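Local coordinates for protein EchA1_1 (PDB 3R9T) that probably hydrates enoyl-CoA thioesters to 3-hydroxyacyl-CoA as a crotonase-family enoyl-CoA hydratase of fatty acid metabolism, at residues A93-H98 with T117-A122. Numbering follows the deposited sequence.
With BEZ (benzoic acid), chain E.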
loop_
_atom_site.group_PDB
_atom_site.type_symbol
_atom_site.label_atom_id
_atom_site.label_comp_id
_atom_site.label_asym_id
_atom_site.label_seq_id
_atom_site.Cartn_x
_atom_site.Cartn_y
_atom_site.Cartn_z
ATOM N N ALA B 93 7.562 -17.383 17.265
ATOM C CA ALA B 93 8.972 -17.053 17.533
ATOM C C ALA B 93 9.139 -16.045 18.667
ATOM O O ALA B 93 10.213 -15.498 18.854
ATOM C CB ALA B 93 9.705 -16.565 16.236
ATOM N N GLY B 94 8.069 -15.800 19.421
ATOM C CA GLY B 94 8.063 -14.726 20.412
ATOM C C GLY B 94 8.289 -13.363 19.791
ATOM O O GLY B 94 8.724 -12.446 20.475
ATOM N N TYR B 95 7.941 -13.226 18.513
ATOM C CA TYR B 95 8.411 -12.106 17.686
ATOM C C TYR B 95 7.334 -11.398 16.866
ATOM O O TYR B 95 7.312 -10.180 16.827
ATOM C CB TYR B 95 9.505 -12.605 16.730
ATOM C CG TYR B 95 10.299 -11.534 15.996
ATOM C CD1 TYR B 95 11.423 -10.963 16.577
ATOM C CD2 TYR B 95 9.951 -11.117 14.709
ATOM C CE1 TYR B 95 12.168 -10.006 15.934
ATOM C CE2 TYR B 95 10.688 -10.127 14.053
ATOM C CZ TYR B 95 11.830 -9.605 14.659
ATOM O OH TYR B 95 12.596 -8.626 14.060
ATOM N N VAL B 96 6.465 -12.158 16.196
ATOM C CA VAL B 96 5.582 -11.573 15.160
ATOM C C VAL B 96 4.422 -10.727 15.686
ATOM O O VAL B 96 3.835 -9.935 14.930
ATOM C CB VAL B 96 5.046 -12.611 14.160
ATOM C CG1 VAL B 96 6.183 -13.342 13.462
ATOM C CG2 VAL B 96 4.045 -13.577 14.827
ATOM N N ARG B 97 4.083 -10.903 16.963
ATOM C CA ARG B 97 3.107 -10.056 17.658
ATOM C C ARG B 97 3.740 -9.491 18.930
ATOM O O ARG B 97 3.092 -9.398 19.965
ATOM C CB ARG B 97 1.860 -10.876 18.009
ATOM C CG ARG B 97 0.613 -10.096 18.254
ATOM C CD ARG B 97 -0.547 -11.095 18.353
ATOM N NE ARG B 97 -1.852 -10.479 18.519
ATOM C CZ ARG B 97 -2.982 -11.162 18.712
ATOM N NH1 ARG B 97 -2.969 -12.494 18.772
ATOM N NH2 ARG B 97 -4.133 -10.513 18.854
ATOM N N HIS B 98 5.010 -9.115 18.832
ATOM C CA HIS B 98 5.783 -8.601 19.954
ATOM C C HIS B 98 6.341 -7.224 19.608
ATOM O O HIS B 98 7.512 -7.075 19.295
ATOM C CB HIS B 98 6.918 -9.568 20.262
ATOM C CG HIS B 98 7.613 -9.317 21.559
ATOM N ND1 HIS B 98 8.496 -10.232 22.090
ATOM C CD2 HIS B 98 7.563 -8.283 22.434
ATOM C CE1 HIS B 98 8.960 -9.771 23.239
ATOM N NE2 HIS B 98 8.410 -8.593 23.471
ATOM N N THR B 117 9.916 -15.735 6.233
ATOM C CA THR B 117 9.371 -14.569 5.568
ATOM C C THR B 117 8.461 -13.782 6.523
ATOM O O THR B 117 8.424 -12.555 6.489
ATOM C CB THR B 117 8.637 -14.977 4.268
ATOM O OG1 THR B 117 9.613 -15.258 3.261
ATOM C CG2 THR B 117 7.740 -13.870 3.742
ATOM N N GLU B 118 7.748 -14.493 7.394
ATOM C CA GLU B 118 6.873 -13.848 8.374
ATOM C C GLU B 118 7.701 -13.082 9.415
ATOM O O GLU B 118 7.291 -12.026 9.880
ATOM C CB GLU B 118 5.926 -14.878 8.978
ATOM C CG GLU B 118 4.971 -15.433 7.913
ATOM C CD GLU B 118 4.129 -16.560 8.432
ATOM O OE1 GLU B 118 4.711 -17.636 8.697
ATOM O OE2 GLU B 118 2.913 -16.355 8.613
ATOM N N LEU B 119 8.860 -13.600 9.788
ATOM C CA LEU B 119 9.779 -12.823 10.632
ATOM C C LEU B 119 10.228 -11.526 9.943
ATOM O O LEU B 119 10.311 -10.483 10.582
ATOM C CB LEU B 119 11.012 -13.639 11.005
ATOM C CG LEU B 119 10.798 -14.909 11.835
ATOM C CD1 LEU B 119 12.134 -15.635 12.066
ATOM C CD2 LEU B 119 10.084 -14.623 13.155
ATOM N N ALA B 120 10.521 -11.591 8.646
ATOM C CA ALA B 120 10.896 -10.409 7.856
ATOM C C ALA B 120 9.763 -9.389 7.836
ATOM O O ALA B 120 9.981 -8.200 8.083
ATOM C CB ALA B 120 11.294 -10.814 6.405
ATOM N N LEU B 121 8.549 -9.864 7.579
ATOM C CA LEU B 121 7.371 -8.998 7.557
ATOM C C LEU B 121 7.162 -8.305 8.899
ATOM O O LEU B 121 6.833 -7.137 8.940
ATOM C CB LEU B 121 6.137 -9.788 7.155
ATOM C CG LEU B 121 6.053 -10.339 5.736
ATOM C CD1 LEU B 121 4.928 -11.336 5.626
ATOM C CD2 LEU B 121 5.808 -9.172 4.805
ATOM N N ALA B 122 7.415 -9.016 9.983
ATOM C CA ALA B 122 7.216 -8.499 11.328
ATOM C C ALA B 122 8.326 -7.517 11.744
ATOM O O ALA B 122 8.170 -6.761 12.702
ATOM C CB ALA B 122 7.151 -9.676 12.301
HETATM C C BEZ E . 3.353 -20.557 9.536
HETATM O O1 BEZ E . 3.206 -19.343 9.739
HETATM O O2 BEZ E . 3.966 -20.950 8.524
HETATM C C1 BEZ E . 2.824 -21.516 10.551
HETATM C C2 BEZ E . 2.583 -21.057 11.839
HETATM C C3 BEZ E . 2.094 -21.932 12.802
HETATM C C4 BEZ E . 1.850 -23.259 12.470
HETATM C C5 BEZ E . 2.093 -23.717 11.176
HETATM C C6 BEZ E . 2.586 -22.844 10.212
#
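Leu119 O is approached by Tyr95 and Ser123 together: the ring of Tyr95 brings its edge up to it, CE2 lying 3.5 Å from Leu119 O, while Ser123 OG hydrogen-bonds to the same oxygen. Ser123 OG also bonds the Tyr95 hydroxyl, so one serine hydroxyl joins the phenol to the backbone of Leu119. Tyr95 CG stands anti to the backbone N (chi1 -168°). The rest of the contact between the two segments is apolar. Leu119 CD2 meets the loop side chains, 3.7 Å from Ala93 CB and 3.8 Å from Tyr95 CD2, with Val96 CG1 slightly farther off. Ala122 CB points at the loop and packs 3.8 Å from Val96 CA, where the two backbones come closest; Val96 CG1 and Tyr95 CD2 also touch this methyl. The loop is braced from within by His98 ND1, which donates to Gly94 O (2.7 Å) in the plane of the imidazole. Glu118, the residue before Leu119, belongs to the benzoic acid pocket, probably part of the active-site region of this crotonase-type fold: its OE1 lies 2.5 Å from O1 of the ligand, close enough that one of the two acid groups probably holds a proton. Glu118 OE2 accepts a bond from Gly149 N, and Ala147 N also bonds the benzoic acid. Helix 115-122 thus lies against the loop that leads into strand 104-108, with helix 35-50 packed on Tyr95, helix 230-243 on Val96 and helix 149-156 beside Ala122.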